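Side-chain contact in 6-phosphogluconate dehydratase (Shewanella oneidensis, PDB 2GP4), which probably catalyses the dehydration of 6-phosphogluconate to 2-keto-3-deoxy-6-phosphogluconate, a step of the Entner-Doudoroff pathway: residues Q294-G299 and D389-A394. Residues are numbered along the deposited sequence; the frame is centred on the assembly and turned at random.
Sequences QYSPIG and DVNTVA
Asn391 reaches across to Ser296 with the nitrogen of its carboxamide, and this one direct hydrogen bond, ND2 to OG at 2.8 Å, carries the contact. The hydroxyl oxygen lies almost in the amide plane, 11° out of it, and the N-H points fairly straight at it (159°). Asn391 holds CG anti to its own backbone N (chi1 -168°), which extends the carboxamide from strand 391-392 toward the loop ahead of helix 298-301; ND2 also lies 3.3 Å from Ser296 CB, close to the base of the serine side chain. Ser296 sets OG beside its own backbone N, within 3.1 Å of Gln294 O, a possible acceptor for the hydroxyl proton.

A water forms a second bridge. It receives a hydrogen bond from Gln294 NE2 and donates one to Thr392 O at 2.7 Å. The same water pairs with Ser296 OG at 3.0 Å, so the serine oxygen is shared between amide and water. The other end of the Gln294 carboxamide, OE1, is bonded to Arg287, which helps fix which way the amide faces. Were Asn391 cut back to an alanine, Ser296 OG would probably lose its amide donor, leaving the two segments linked mainly through the water.

Beyond the bridge, Thr392 OG1 accepts from Ala394 N at 3.2 Å, closing an ST turn between strand 391-392 and its antiparallel partner 395-396. The arrangement is a polar, water-mediated junction between a beta-hairpin and a pre-helical loop within the dehydratase N-terminal family region.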
ATOM      1  N   GLN A 294      23.886 -14.484  12.629  1.00 40.63           N
ATOM      2  CA  GLN A 294      22.803 -13.526  12.404  1.00 39.42           C
ATOM      3  C   GLN A 294      21.722 -14.038  11.433  1.00 38.35           C
ATOM      4  O   GLN A 294      21.304 -13.319  10.522  1.00 38.29           O
ATOM      5  CB  GLN A 294      23.397 -12.200  11.920  1.00 39.43           C
ATOM      6  CG  GLN A 294      22.607 -10.954  12.318  1.00 40.05           C
ATOM      7  CD  GLN A 294      23.302  -9.655  11.917  1.00 39.83           C
ATOM      8  OE1 GLN A 294      24.521  -9.610  11.733  1.00 41.02           O
ATOM      9  NE2 GLN A 294      22.524  -8.595  11.782  1.00 39.94           N
ATOM     10  N   TYR A 295      21.267 -15.274  11.637  1.00 36.86           N
ATOM     11  CA  TYR A 295      20.198 -15.857  10.814  1.00 35.37           C
ATOM     12  C   TYR A 295      18.902 -15.047  10.890  1.00 34.25           C
ATOM     13  O   TYR A 295      18.250 -14.984  11.937  1.00 33.98           O
ATOM     14  CB  TYR A 295      19.945 -17.325  11.190  1.00 35.41           C
ATOM     15  CG  TYR A 295      18.825 -18.007  10.417  1.00 35.32           C
ATOM     16  CD1 TYR A 295      18.732 -17.897   9.023  1.00 35.10           C
ATOM     17  CD2 TYR A 295      17.869 -18.783  11.082  1.00 35.05           C
ATOM     18  CE1 TYR A 295      17.715 -18.532   8.317  1.00 34.84           C
ATOM     19  CE2 TYR A 295      16.848 -19.425  10.384  1.00 35.02           C
ATOM     20  CZ  TYR A 295      16.776 -19.295   9.002  1.00 35.37           C
ATOM     21  OH  TYR A 295      15.767 -19.926   8.306  1.00 34.70           O
ATOM     22  N   SER A 296      18.546 -14.442   9.759  1.00 32.77           N
ATOM     23  CA  SER A 296      17.386 -13.562   9.661  1.00 31.39           C
ATOM     24  C   SER A 296      16.507 -13.914   8.451  1.00 30.11           C
ATOM     25  O   SER A 296      16.558 -13.231   7.425  1.00 29.75           O
ATOM     26  CB  SER A 296      17.837 -12.100   9.589  1.00 31.54           C
ATOM     27  OG  SER A 296      18.609 -11.743  10.726  1.00 31.74           O
ATOM     28  N   PRO A 297      15.691 -14.979   8.575  1.00 28.86           N
ATOM     29  CA  PRO A 297      14.815 -15.385   7.477  1.00 28.14           C
ATOM     30  C   PRO A 297      13.699 -14.361   7.228  1.00 27.23           C
ATOM     31  O   PRO A 297      13.150 -13.800   8.179  1.00 27.05           O
ATOM     32  CB  PRO A 297      14.244 -16.725   7.960  1.00 28.03           C
ATOM     33  CG  PRO A 297      14.339 -16.679   9.424  1.00 28.38           C
ATOM     34  CD  PRO A 297      15.540 -15.851   9.752  1.00 28.74           C
ATOM     35  N   ILE A 298      13.384 -14.115   5.960  1.00 26.40           N
ATOM     36  CA  ILE A 298      12.381 -13.100   5.600  1.00 25.67           C
ATOM     37  C   ILE A 298      11.011 -13.332   6.253  1.00 25.13           C
ATOM     38  O   ILE A 298      10.329 -12.373   6.615  1.00 25.07           O
ATOM     39  CB  ILE A 298      12.244 -12.903   4.058  1.00 25.42           C
ATOM     40  CG1 ILE A 298      11.434 -11.632   3.753  1.00 25.23           C
ATOM     41  CG2 ILE A 298      11.641 -14.136   3.399  1.00 25.14           C
ATOM     42  CD1 ILE A 298      11.750 -10.980   2.420  1.00 25.03           C
ATOM     43  N   GLY A 299      10.636 -14.600   6.417  1.00 24.39           N
ATOM     44  CA  GLY A 299       9.370 -14.965   7.046  1.00 23.98           C
ATOM     45  C   GLY A 299       9.309 -14.649   8.530  1.00 23.74           C
ATOM     46  O   GLY A 299       8.239 -14.726   9.140  1.00 23.50           O
ATOM     47  N   ASP A 389      11.623  -2.920  18.719  1.00 22.18           N
ATOM     48  CA  ASP A 389      12.181  -4.234  19.008  1.00 22.14           C
ATOM     49  C   ASP A 389      11.890  -5.217  17.877  1.00 22.16           C
ATOM     50  O   ASP A 389      11.149  -6.190  18.050  1.00 22.24           O
ATOM     51  CB  ASP A 389      11.643  -4.752  20.351  1.00 22.01           C
ATOM     52  CG  ASP A 389      10.124  -4.779  20.402  1.00 21.92           C
ATOM     53  OD1 ASP A 389       9.473  -3.838  19.897  1.00 22.62           O
ATOM     54  OD2 ASP A 389       9.576  -5.753  20.938  1.00 22.09           O
ATOM     55  N   VAL A 390      12.476  -4.950  16.716  1.00 22.30           N
ATOM     56  CA  VAL A 390      12.326  -5.823  15.553  1.00 22.60           C
ATOM     57  C   VAL A 390      13.680  -6.182  14.946  1.00 23.10           C
ATOM     58  O   VAL A 390      14.642  -5.403  15.033  1.00 23.13           O
ATOM     59  CB  VAL A 390      11.402  -5.196  14.454  1.00 22.66           C
ATOM     60  CG1 VAL A 390       9.937  -5.228  14.887  1.00 21.94           C
ATOM     61  CG2 VAL A 390      11.835  -3.774  14.112  1.00 22.16           C
ATOM     62  N   ASN A 391      13.758  -7.372  14.352  1.00 23.36           N
ATOM     63  CA  ASN A 391      14.924  -7.743  13.563  1.00 23.67           C
ATOM     64  C   ASN A 391      14.763  -7.201  12.146  1.00 23.74           C
ATOM     65  O   ASN A 391      13.675  -7.268  11.563  1.00 24.04           O
ATOM     66  CB  ASN A 391      15.144  -9.264  13.554  1.00 23.82           C
ATOM     67  CG  ASN A 391      16.512  -9.665  12.988  1.00 24.34           C
ATOM     68  OD1 ASN A 391      17.503  -8.945  13.138  1.00 25.53           O
ATOM     69  ND2 ASN A 391      16.568 -10.817  12.340  1.00 24.57           N
ATOM     70  N   THR A 392      15.836  -6.637  11.605  1.00 23.57           N
ATOM     71  CA  THR A 392      15.813  -6.115  10.246  1.00 23.60           C
ATOM     72  C   THR A 392      16.986  -6.690   9.461  1.00 23.92           C
ATOM     73  O   THR A 392      17.893  -7.303  10.040  1.00 24.31           O
ATOM     74  CB  THR A 392      15.856  -4.559  10.196  1.00 23.47           C
ATOM     75  OG1 THR A 392      17.191  -4.096  10.410  1.00 23.14           O
ATOM     76  CG2 THR A 392      14.933  -3.930  11.230  1.00 23.68           C
ATOM     77  N   VAL A 393      16.973  -6.483   8.147  1.00 23.87           N
ATOM     78  CA  VAL A 393      18.061  -6.928   7.283  1.00 24.02           C
ATOM     79  C   VAL A 393      19.401  -6.256   7.603  1.00 24.22           C
ATOM     80  O   VAL A 393      20.448  -6.747   7.189  1.00 24.61           O
ATOM     81  CB  VAL A 393      17.718  -6.754   5.788  1.00 24.02           C
ATOM     82  CG1 VAL A 393      16.520  -7.628   5.413  1.00 24.11           C
ATOM     83  CG2 VAL A 393      17.453  -5.287   5.447  1.00 23.74           C
ATOM     84  N   ALA A 394      19.362  -5.149   8.345  1.00 24.18           N
ATOM     85  CA  ALA A 394      20.568  -4.425   8.750  1.00 24.33           C
ATOM     86  C   ALA A 394      20.993  -4.753  10.175  1.00 24.48           C
ATOM     87  O   ALA A 394      21.988  -4.219  10.668  1.00 24.60           O
ATOM     88  CB  ALA A 394      20.359  -2.919   8.605  1.00 24.40           C
TER
HETATM   89  O   HOH W   1      19.865  -9.060  10.533  1.00 41.65           O